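Matching sites in glutathione S-transferase delta from Bombyx mori, a protein that probably transfers glutathione to electrophilic substrates, as glutathione transferases of the Delta class do, and works as a homodimer (PDB 3VK9 (chain A, 2.00 Å), residues Q97-D102 and D158-A163), and in its relative glutathione S-transferase from Bombyx mori (PDB 3AY8 (chain B, 2.10 Å), residues Q98-D103 and D160-A165). Both blocks share one frame: the second was fitted to the first on N, CA, C and O of the twelve residues, RMSD 0.16 Å. Numbering follows each deposited sequence.

Structure 1 (3VK9); sequences QRLYFD and DLSLIA.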
loop_
_atom_site.group_PDB
_atom_site.type_symbol
_atom_site.label_atom_id
_atom_site.label_comp_id
_atom_site.label_asym_id
_atom_site.label_seq_id
_atom_site.Cartn_x
_atom_site.Cartn_y
_atom_site.Cartn_z
ATOM N N GLN A 97 7.116 5.780 1.360
ATOM C CA GLN A 97 6.004 6.472 2.013
ATOM C C GLN A 97 4.994 6.964 0.988
ATOM O O GLN A 97 3.789 6.755 1.148
ATOM C CB GLN A 97 6.460 7.666 2.865
ATOM C CG GLN A 97 5.272 8.494 3.315
ATOM C CD GLN A 97 5.617 9.534 4.341
ATOM O OE1 GLN A 97 6.760 9.637 4.781
ATOM N NE2 GLN A 97 4.631 10.324 4.727
ATOM N N ARG A 98 5.483 7.613 -0.066
ATOM C CA ARG A 98 4.578 8.164 -1.076
ATOM C C ARG A 98 3.826 7.046 -1.803
ATOM O O ARG A 98 2.667 7.221 -2.170
ATOM C CB ARG A 98 5.313 9.072 -2.081
ATOM C CG ARG A 98 5.998 10.287 -1.458
ATOM C CD ARG A 98 5.015 11.206 -0.740
ATOM N NE ARG A 98 5.656 12.466 -0.378
ATOM C CZ ARG A 98 5.725 12.948 0.854
ATOM N NH1 ARG A 98 5.157 12.305 1.859
ATOM N NH2 ARG A 98 6.349 14.092 1.077
ATOM N N LEU A 99 4.484 5.901 -2.007
ATOM C CA LEU A 99 3.814 4.755 -2.627
ATOM C C LEU A 99 2.647 4.244 -1.768
ATOM O O LEU A 99 1.568 3.964 -2.292
ATOM C CB LEU A 99 4.809 3.632 -2.964
ATOM C CG LEU A 99 5.788 3.923 -4.118
ATOM C CD1 LEU A 99 6.883 2.840 -4.200
ATOM C CD2 LEU A 99 5.046 4.084 -5.450
ATOM N N TYR A 100 2.859 4.150 -0.453
ATOM C CA TYR A 100 1.794 3.734 0.454
ATOM C C TYR A 100 0.675 4.775 0.576
ATOM O O TYR A 100 -0.501 4.424 0.689
ATOM C CB TYR A 100 2.365 3.312 1.808
ATOM C CG TYR A 100 3.064 1.993 1.681
ATOM C CD1 TYR A 100 2.318 0.819 1.561
ATOM C CD2 TYR A 100 4.457 1.911 1.615
ATOM C CE1 TYR A 100 2.918 -0.399 1.419
ATOM C CE2 TYR A 100 5.083 0.669 1.464
ATOM C CZ TYR A 100 4.294 -0.476 1.370
ATOM O OH TYR A 100 4.843 -1.715 1.215
ATOM N N PHE A 101 1.043 6.047 0.504
ATOM C CA PHE A 101 0.061 7.127 0.415
ATOM C C PHE A 101 -0.811 6.945 -0.830
ATOM O O PHE A 101 -2.031 7.090 -0.784
ATOM C CB PHE A 101 0.778 8.475 0.353
ATOM C CG PHE A 101 -0.114 9.623 -0.033
ATOM C CD1 PHE A 101 -1.019 10.170 0.890
ATOM C CD2 PHE A 101 -0.023 10.192 -1.301
ATOM C CE1 PHE A 101 -1.830 11.249 0.540
ATOM C CE2 PHE A 101 -0.837 11.265 -1.665
ATOM C CZ PHE A 101 -1.747 11.790 -0.735
ATOM N N ASP A 102 -0.165 6.642 -1.950
ATOM C CA ASP A 102 -0.858 6.407 -3.207
ATOM C C ASP A 102 -1.905 5.278 -3.095
ATOM O O ASP A 102 -3.103 5.504 -3.323
ATOM C CB ASP A 102 0.148 6.099 -4.326
ATOM C CG ASP A 102 -0.532 5.889 -5.677
ATOM O OD1 ASP A 102 -1.527 6.617 -5.952
ATOM O OD2 ASP A 102 -0.072 5.001 -6.441
ATOM N N ASP A 158 6.516 9.392 -8.174
ATOM C CA ASP A 158 5.850 10.291 -9.120
ATOM C C ASP A 158 5.047 9.484 -10.160
ATOM O O ASP A 158 3.905 9.798 -10.487
ATOM C CB ASP A 158 6.875 11.199 -9.824
ATOM C CG ASP A 158 7.663 12.081 -8.847
ATOM O OD1 ASP A 158 7.076 13.036 -8.292
ATOM O OD2 ASP A 158 8.869 11.826 -8.646
ATOM N N LEU A 159 5.654 8.439 -10.686
ATOM C CA LEU A 159 5.045 7.708 -11.783
ATOM C C LEU A 159 3.767 6.970 -11.343
ATOM O O LEU A 159 2.760 6.953 -12.052
ATOM C CB LEU A 159 6.066 6.734 -12.392
ATOM C CG LEU A 159 7.387 7.326 -12.903
ATOM C CD1 LEU A 159 8.304 6.226 -13.509
ATOM C CD2 LEU A 159 7.132 8.425 -13.913
ATOM N N SER A 160 3.816 6.362 -10.171
ATOM C CA SER A 160 2.640 5.696 -9.618
ATOM C C SER A 160 1.563 6.729 -9.273
ATOM O O SER A 160 0.395 6.553 -9.610
ATOM C CB SER A 160 3.024 4.872 -8.385
ATOM O OG SER A 160 1.906 4.180 -7.877
ATOM N N LEU A 161 1.964 7.816 -8.616
ATOM C CA LEU A 161 1.001 8.845 -8.226
ATOM C C LEU A 161 0.383 9.550 -9.425
ATOM O O LEU A 161 -0.794 9.920 -9.397
ATOM C CB LEU A 161 1.616 9.870 -7.257
ATOM C CG LEU A 161 1.503 9.516 -5.761
ATOM C CD1 LEU A 161 2.435 10.374 -4.883
ATOM C CD2 LEU A 161 0.054 9.584 -5.244
ATOM N N ILE A 162 1.164 9.750 -10.484
ATOM C CA ILE A 162 0.596 10.446 -11.614
ATOM C C ILE A 162 -0.377 9.548 -12.356
ATOM O O ILE A 162 -1.395 10.016 -12.835
ATOM C CB ILE A 162 1.641 11.127 -12.548
ATOM C CG1 ILE A 162 0.933 12.205 -13.385
ATOM C CG2 ILE A 162 2.319 10.116 -13.445
ATOM C CD1 ILE A 162 1.845 13.257 -13.953
ATOM N N ALA A 163 -0.104 8.241 -12.395
ATOM C CA ALA A 163 -1.054 7.320 -13.006
ATOM C C ALA A 163 -2.393 7.378 -12.268
ATOM O O ALA A 163 -3.462 7.363 -12.893
ATOM C CB ALA A 163 -0.512 5.896 -13.031
#
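Leu-161 reaches from helix 156-167 to Arg-98, Phe-101 and Asp-102 of helix 89-119. The two helices run nearly parallel, at 16°, and form a buried contact in the helical C-terminal domain of the GST fold. From CB, Leu-161 runs to CG; Leu-161 CG lies 3.9 Å from Asp-102 CB. There the chain forks. Leu-161 CD1 comes within 4.2 Å of the backbone Arg-98 O. Leu-161 CD2 meets Phe-101 CD2 at 4.0 Å and lies 3.4 Å from Asp-102 OD1. Leu-99 CD2 packs on Ser-160 CB at 3.7 Å. Ser-160 OG is anti to the backbone N (chi1 -178°), which turns it to Asp-102. Ser-160 OG donates a hydrogen bond of 2.6 Å to Asp-102 OD2, on the anti side of the carboxylate and 29° out of its plane. OD2 also forms a salt bridge with Arg-68 of helix 67-78, and OD1 is hydrogen-bonded to Ser-164. The buried carboxylate thus ties three helices together. Ile-162 faces away and packs on helices 179-191 and 12-24; Leu-159 also packs on helix 12-24.

Structure 2 (3AY8); sequences QRLYFD and DTSIYA.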
loop_
_atom_site.group_PDB
_atom_site.type_symbol
_atom_site.label_atom_id
_atom_site.label_comp_id
_atom_site.label_asym_id
_atom_site.label_seq_id
_atom_site.Cartn_x
_atom_site.Cartn_y
_atom_site.Cartn_z
ATOM N N GLN B 98 6.979 5.702 1.428
ATOM C CA GLN B 98 5.926 6.458 2.100
ATOM C C GLN B 98 4.931 7.024 1.086
ATOM O O GLN B 98 3.720 6.833 1.240
ATOM C CB GLN B 98 6.536 7.575 2.957
ATOM C CG GLN B 98 5.578 8.313 3.867
ATOM C CD GLN B 98 6.138 9.666 4.298
ATOM O OE1 GLN B 98 6.228 10.608 3.499
ATOM N NE2 GLN B 98 6.532 9.759 5.548
ATOM N N ARG B 99 5.430 7.703 0.043
ATOM C CA ARG B 99 4.536 8.239 -0.986
ATOM C C ARG B 99 3.811 7.120 -1.750
ATOM O O ARG B 99 2.660 7.291 -2.144
ATOM C CB ARG B 99 5.274 9.161 -1.983
ATOM C CG ARG B 99 6.116 10.265 -1.356
ATOM C CD ARG B 99 5.387 11.176 -0.396
ATOM N NE ARG B 99 6.057 12.479 -0.323
ATOM C CZ ARG B 99 6.260 13.186 0.786
ATOM N NH1 ARG B 99 5.861 12.736 1.959
ATOM N NH2 ARG B 99 6.867 14.362 0.715
ATOM N N LEU B 100 4.492 5.996 -1.963
ATOM C CA LEU B 100 3.868 4.832 -2.608
ATOM C C LEU B 100 2.725 4.296 -1.767
ATOM O O LEU B 100 1.650 4.030 -2.297
ATOM C CB LEU B 100 4.894 3.724 -2.915
ATOM C CG LEU B 100 5.897 4.043 -4.040
ATOM C CD1 LEU B 100 7.069 3.037 -4.061
ATOM C CD2 LEU B 100 5.193 4.103 -5.414
ATOM N N TYR B 101 2.941 4.151 -0.458
ATOM C CA TYR B 101 1.863 3.702 0.424
ATOM C C TYR B 101 0.748 4.727 0.513
ATOM O O TYR B 101 -0.411 4.357 0.575
ATOM C CB TYR B 101 2.372 3.293 1.824
ATOM C CG TYR B 101 3.098 1.965 1.780
ATOM C CD1 TYR B 101 2.407 0.766 1.566
ATOM C CD2 TYR B 101 4.482 1.912 1.909
ATOM C CE1 TYR B 101 3.092 -0.454 1.500
ATOM C CE2 TYR B 101 5.160 0.710 1.837
ATOM C CZ TYR B 101 4.468 -0.463 1.632
ATOM O OH TYR B 101 5.180 -1.642 1.567
ATOM N N PHE B 102 1.097 6.012 0.471
ATOM C CA PHE B 102 0.086 7.073 0.337
ATOM C C PHE B 102 -0.754 6.890 -0.938
ATOM O O PHE B 102 -1.976 7.000 -0.892
ATOM C CB PHE B 102 0.762 8.448 0.404
ATOM C CG PHE B 102 -0.123 9.596 0.003
ATOM C CD1 PHE B 102 -0.933 10.235 0.947
ATOM C CD2 PHE B 102 -0.140 10.048 -1.313
ATOM C CE1 PHE B 102 -1.747 11.301 0.568
ATOM C CE2 PHE B 102 -0.955 11.135 -1.698
ATOM C CZ PHE B 102 -1.745 11.758 -0.760
ATOM N N ASP B 103 -0.107 6.594 -2.071
ATOM C CA ASP B 103 -0.831 6.307 -3.308
ATOM C C ASP B 103 -1.808 5.125 -3.114
ATOM O O ASP B 103 -2.974 5.198 -3.506
ATOM C CB ASP B 103 0.140 5.989 -4.461
ATOM C CG ASP B 103 -0.577 5.797 -5.784
ATOM O OD1 ASP B 103 -1.248 6.749 -6.242
ATOM O OD2 ASP B 103 -0.486 4.699 -6.367
ATOM N N ASP B 160 6.489 9.279 -8.204
ATOM C CA ASP B 160 5.819 10.144 -9.195
ATOM C C ASP B 160 5.095 9.370 -10.279
ATOM O O ASP B 160 4.006 9.758 -10.664
ATOM C CB ASP B 160 6.791 11.136 -9.834
ATOM C CG ASP B 160 7.450 12.031 -8.811
ATOM O OD1 ASP B 160 6.801 13.015 -8.376
ATOM O OD2 ASP B 160 8.611 11.749 -8.457
ATOM N N THR B 161 5.687 8.289 -10.781
ATOM C CA THR B 161 5.002 7.495 -11.805
ATOM C C THR B 161 3.683 6.899 -11.283
ATOM O O THR B 161 2.669 6.955 -11.971
ATOM C CB THR B 161 5.918 6.440 -12.452
ATOM O OG1 THR B 161 6.622 5.725 -11.439
ATOM C CG2 THR B 161 6.948 7.132 -13.379
ATOM N N SER B 162 3.689 6.372 -10.054
ATOM C CA SER B 162 2.472 5.800 -9.466
ATOM C C SER B 162 1.407 6.865 -9.181
ATOM O O SER B 162 0.234 6.700 -9.530
ATOM C CB SER B 162 2.813 5.037 -8.176
ATOM O OG SER B 162 3.478 3.813 -8.485
ATOM N N ILE B 163 1.817 7.953 -8.530
ATOM C CA ILE B 163 0.889 9.023 -8.172
ATOM C C ILE B 163 0.379 9.756 -9.429
ATOM O O ILE B 163 -0.780 10.133 -9.499
ATOM C CB ILE B 163 1.505 9.972 -7.101
ATOM C CG1 ILE B 163 1.745 9.178 -5.798
ATOM C CG2 ILE B 163 0.590 11.151 -6.816
ATOM C CD1 ILE B 163 2.427 9.979 -4.652
ATOM N N TYR B 164 1.233 9.894 -10.441
ATOM C CA TYR B 164 0.791 10.411 -11.737
ATOM C C TYR B 164 -0.281 9.507 -12.384
ATOM O O TYR B 164 -1.296 10.003 -12.894
ATOM C CB TYR B 164 1.995 10.664 -12.658
ATOM C CG TYR B 164 1.657 11.036 -14.086
ATOM C CD1 TYR B 164 0.670 11.993 -14.370
ATOM C CD2 TYR B 164 2.353 10.456 -15.157
ATOM C CE1 TYR B 164 0.355 12.337 -15.676
ATOM C CE2 TYR B 164 2.062 10.805 -16.476
ATOM C CZ TYR B 164 1.049 11.744 -16.725
ATOM O OH TYR B 164 0.747 12.110 -18.013
ATOM N N ALA B 165 -0.083 8.190 -12.337
ATOM C CA ALA B 165 -1.082 7.259 -12.878
ATOM C C ALA B 165 -2.431 7.428 -12.176
ATOM O O ALA B 165 -3.494 7.430 -12.822
ATOM C CB ALA B 165 -0.590 5.806 -12.777
HETATM O O HOH W 1 -0.541 4.160 -9.085
#
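Ile-163 lies against Arg-99, Phe-102 and Asp-103. From CB, one branch is directed across the contact: Ile-163 CG1 lies 3.8 Å from Asp-103 CB. It stands beside the backbone N (chi1 -64°), and this carries its tip, CD1, to the facing helix. Ile-163 CD1 is 3.7 Å from the backbone Arg-99 O and 4.2 Å from Phe-102 CD2. The other branch from CB is CG2. Leu-100 CD2 packs on Ser-162 CB at 3.8 Å. Ser-162 OG is anti to its carbonyl carbon (chi1 -73°) and lies 3.5 Å from Leu-100 CD2. Asp-103 OD2 lies 3.8 Å from Ser-162 CB. A water donates to Asp-103 OD2 at 2.8 Å and to Ser-162 O, so it links the two helices. OD2 also forms a salt bridge with Arg-69 of helix 68-79, and OD1 is hydrogen-bonded to Ser-166. Tyr-164 faces away, packs on helices 181-190 and 13-25 and is hydrogen-bonded to Glu-200 through OH; Thr-161 also packs on helix 13-25.

How the two compare
Leu-159(A) is exchanged for Thr-161(B), away from the facing helix: CG of Leu-159(A) and CG2 of Thr-161(B) are 0.7 Å apart, while CD1 and CD2 of Leu-159(A) and OG1 of Thr-161(B) have no counterpart. Leu-161(A) against Ile-163(B) is the exchange inside the contact. CG of Leu-161(A) and CG1 of Ile-163(B) are 0.4 Å apart, and their CD1 atoms are 0.5 Å apart. The touches with Arg-98(A)/Arg-99(B), Phe-101(A)/Phe-102(B) and Asp-102(A)/Asp-103(B) are kept in both structures. CD2 of Leu-161(A), which lies by the carboxylate and the ring, has no counterpart in Ile-163(B). The isoleucine instead has CG2, nearer the backbone. Ile-162(A) is exchanged for Tyr-164(B), away from the contact. CG2 of Ile-162(A) and CG of Tyr-164(B) are 1.3 Å apart; CD1 of Ile-162(A), and CD2, CE1, CE2, CZ and OH of Tyr-164(B), have no counterpart. The compared CA atoms coincide within the error. Leu-99(A), Phe-101(A), Asp-102(A) and their counterparts keep their place. One hydrogen bond between the segments differs although both residues are the same. Ser-160(A) OG is hydrogen-bonded to Asp-102(A) OD2 at 2.6 Å, but Ser-162(B) OG and Asp-103(B) OD2 are 4.6 Å apart, too far for a bond. In structure 2 a water is modelled between Asp-103(B) OD2 and Ser-162(B) O.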